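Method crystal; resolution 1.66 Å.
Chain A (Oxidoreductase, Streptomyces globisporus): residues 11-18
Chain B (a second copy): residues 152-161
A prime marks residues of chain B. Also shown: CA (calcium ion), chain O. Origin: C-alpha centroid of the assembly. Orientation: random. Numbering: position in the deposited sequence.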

# COMPACT_ATOMS: atom_id res chain seq x y z
N PRO A 11 14.98 -20.07 -7.62
CA PRO A 11 14.12 -21.23 -7.39
C PRO A 11 12.87 -20.83 -6.62
O PRO A 11 12.97 -20.46 -5.45
CB PRO A 11 14.99 -22.15 -6.54
CG PRO A 11 15.86 -21.21 -5.76
CD PRO A 11 16.04 -19.95 -6.59
N ALA A 12 11.72 -20.93 -7.27
CA ALA A 12 10.45 -20.54 -6.67
C ALA A 12 10.24 -21.19 -5.30
O ALA A 12 10.60 -22.35 -5.09
CB ALA A 12 9.30 -20.91 -7.61
N GLU A 13 9.67 -20.43 -4.38
CA GLU A 13 9.35 -20.90 -3.04
C GLU A 13 7.83 -20.94 -2.91
O GLU A 13 7.16 -19.93 -3.11
CB GLU A 13 9.95 -19.95 -1.99
CG GLU A 13 9.46 -20.18 -0.56
CD GLU A 13 9.79 -19.03 0.38
OE1 GLU A 13 10.68 -18.21 0.05
OE2 GLU A 13 9.16 -18.93 1.46
N LEU A 14 7.29 -22.11 -2.60
CA LEU A 14 5.84 -22.22 -2.39
C LEU A 14 5.51 -21.76 -0.98
O LEU A 14 6.11 -22.23 -0.00
CB LEU A 14 5.37 -23.66 -2.61
CG LEU A 14 3.89 -23.95 -2.33
CD1 LEU A 14 2.98 -23.31 -3.37
CD2 LEU A 14 3.63 -25.44 -2.25
N VAL A 15 4.54 -20.86 -0.86
CA VAL A 15 4.15 -20.29 0.43
C VAL A 15 2.90 -20.96 1.00
O VAL A 15 1.86 -21.03 0.34
CB VAL A 15 3.90 -18.77 0.28
CG1 VAL A 15 3.34 -18.17 1.57
CG2 VAL A 15 5.19 -18.06 -0.13
N ASP A 16 3.03 -21.47 2.23
CA ASP A 16 1.90 -21.94 3.02
C ASP A 16 1.35 -20.75 3.79
O ASP A 16 2.01 -20.23 4.69
CB ASP A 16 2.39 -23.01 4.01
CG ASP A 16 1.33 -23.43 5.03
OD1 ASP A 16 0.16 -23.04 4.90
OD2 ASP A 16 1.69 -24.19 5.96
N PRO A 17 0.14 -20.27 3.42
CA PRO A 17 -0.40 -19.05 4.02
C PRO A 17 -0.58 -19.16 5.54
O PRO A 17 -0.69 -18.12 6.19
CB PRO A 17 -1.77 -18.90 3.35
CG PRO A 17 -1.63 -19.63 2.07
CD PRO A 17 -0.73 -20.79 2.36
N LYS A 18 -0.61 -20.38 6.06
CA LYS A 18 -0.71 -20.60 7.50
C LYS A 18 0.64 -20.43 8.20
O LYS A 18 0.70 -20.35 9.43
CB LYS A 18 -1.27 -21.99 7.81
CG LYS A 18 -2.73 -22.17 7.44
CD LYS A 18 -3.29 -23.48 7.97
N GLU B 152 -8.62 -13.28 0.97
CA GLU B 152 -7.85 -14.21 1.78
C GLU B 152 -6.88 -14.95 0.87
O GLU B 152 -7.27 -15.50 -0.16
CB GLU B 152 -8.74 -15.21 2.52
CG GLU B 152 -7.93 -16.20 3.36
CD GLU B 152 -8.78 -17.14 4.20
OE1 GLU B 152 -9.99 -16.86 4.38
OE2 GLU B 152 -8.24 -18.15 4.68
N VAL B 153 -5.61 -14.97 1.26
CA VAL B 153 -4.59 -15.65 0.48
C VAL B 153 -4.76 -17.17 0.62
O VAL B 153 -4.71 -17.73 1.73
CB VAL B 153 -3.19 -15.20 0.91
CG1 VAL B 153 -2.14 -15.90 0.07
CG2 VAL B 153 -3.06 -13.68 0.78
N ILE B 154 -4.99 -17.84 -0.51
CA ILE B 154 -5.18 -19.28 -0.53
C ILE B 154 -3.84 -19.99 -0.75
O ILE B 154 -3.54 -21.01 -0.12
CB ILE B 154 -6.17 -19.69 -1.63
CG1 ILE B 154 -7.49 -18.93 -1.45
CG2 ILE B 154 -6.40 -21.19 -1.63
CD1 ILE B 154 -8.08 -19.09 -0.05
N THR B 155 -3.05 -19.46 -1.67
CA THR B 155 -1.71 -19.98 -1.91
C THR B 155 -0.90 -18.85 -2.52
O THR B 155 -1.46 -17.86 -2.99
CB THR B 155 -1.73 -21.21 -2.85
OG1 THR B 155 -0.41 -21.77 -2.96
CG2 THR B 155 -2.24 -20.82 -4.23
N ALA B 156 0.41 -18.99 -2.47
CA ALA B 156 1.28 -17.99 -3.07
C ALA B 156 2.59 -18.67 -3.44
O ALA B 156 2.97 -19.69 -2.85
CB ALA B 156 1.52 -16.84 -2.10
N THR B 157 3.27 -18.11 -4.43
CA THR B 157 4.60 -18.60 -4.79
C THR B 157 5.46 -17.36 -4.97
O THR B 157 4.96 -16.34 -5.45
CB THR B 157 4.57 -19.46 -6.07
OG1 THR B 157 3.84 -20.67 -5.83
CG2 THR B 157 5.99 -19.84 -6.51
N ARG B 158 6.72 -17.43 -4.57
CA ARG B 158 7.59 -16.26 -4.68
C ARG B 158 8.97 -16.64 -5.22
O ARG B 158 9.41 -17.78 -5.12
CB ARG B 158 7.71 -15.55 -3.33
CG ARG B 158 8.31 -16.43 -2.22
CD ARG B 158 8.35 -15.73 -0.86
NE ARG B 158 9.14 -14.49 -0.91
CZ ARG B 158 10.42 -14.40 -0.58
NH1 ARG B 158 11.08 -15.47 -0.13
NH2 ARG B 158 11.05 -13.23 -0.68
N TRP B 159 9.65 -15.65 -5.79
CA TRP B 159 10.98 -15.82 -6.35
C TRP B 159 11.91 -14.90 -5.57
O TRP B 159 11.97 -13.70 -5.84
CB TRP B 159 10.96 -15.46 -7.84
CG TRP B 159 10.33 -16.53 -8.68
CD1 TRP B 159 10.97 -17.49 -9.40
CD2 TRP B 159 8.92 -16.78 -8.85
NE1 TRP B 159 10.06 -18.32 -10.02
CE2 TRP B 159 8.79 -17.90 -9.70
CE3 TRP B 159 7.76 -16.16 -8.38
CZ2 TRP B 159 7.55 -18.41 -10.08
CZ3 TRP B 159 6.53 -16.67 -8.76
CH2 TRP B 159 6.43 -17.79 -9.59
N PRO B 160 12.61 -15.45 -4.56
CA PRO B 160 13.38 -14.64 -3.60
C PRO B 160 14.42 -13.73 -4.25
O PRO B 160 14.63 -12.61 -3.78
CB PRO B 160 14.05 -15.69 -2.71
CG PRO B 160 13.15 -16.89 -2.80
CD PRO B 160 12.65 -16.88 -4.23
N ALA B 161 15.04 -14.19 -5.33
CA ALA B 161 16.09 -13.42 -6.00
C ALA B 161 15.56 -12.20 -6.76
O ALA B 161 16.34 -11.33 -7.15
CB ALA B 161 16.87 -14.32 -6.94
CA CA O . 13.56 -10.49 -3.29
O HOH W 1 0.25 -22.96 -0.50
O HOH W 2 11.68 -11.88 -3.70
O HOH W 3 11.64 -9.32 -2.17
O HOH W 4 14.13 -11.17 -1.14
O HOH W 5 15.82 -10.02 -3.79

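The two stretches run antiparallel, with 158° between their strand directions, and bury 609 Å² between them. Pro11 is exposed and touches chain B lightly. Its carbonyl O is 3.8 Å from CD of Pro160′. The carbonyl O of Pro160′ itself binds the calcium ion at 2.4 Å.

Ala12 places its CB over one face of the Trp159′ indole, 3.9 Å from the centroid of the five-membered ring. The methyl is small enough to sit close on the flat ring in a CH-pi contact.

Of the chain A residues, Glu13 makes the most hydrogen bonds to chain B. Its N donates to Arg158′ O at 2.8 Å, and Arg158′ N donates back to Glu13 O at 2.9 Å. Both side chains leave the sheet on the same face. Glu13 extends with chi1 and chi2 t, and its OE1 meets Arg158′ NH1 at 2.8 Å in a salt bridge. OE1 lies near the guanidinium plane, at its edge, where the N-H groups point. Glu13 OE2 and Arg158′ NE and NH2 are bonded elsewhere in the structure, so the buried Arg158′ and the partly exposed Glu13 both have further partners.

Leu14 projects to the other face, beside Thr157′. Its CD1 is 3.7 Å from Thr157′ OG1 and 3.7 Å from Thr155′ OG1.

Val15 returns to the face of Glu13 and is buried. Its N donates to Ala156′ O at 2.8 Å. Val15 CB packs 3.9 Å from Ala156′ CB, a small partner that allows close approach. Water 1 bridges the chains, donating to Val15 O at 2.7 Å and hydrogen bonding Thr155′ OG1 at 2.8 Å.

Asp16 turns away and makes no contact across. Its OD1 accepts from Lys18 N at 3.0 Å within the chain.

Pro17 points toward chain B. Its CG lies 3.2 Å from Ile154′ O and 4.3 Å from Val153′ CG1, so the ring packs on backbone and side chain.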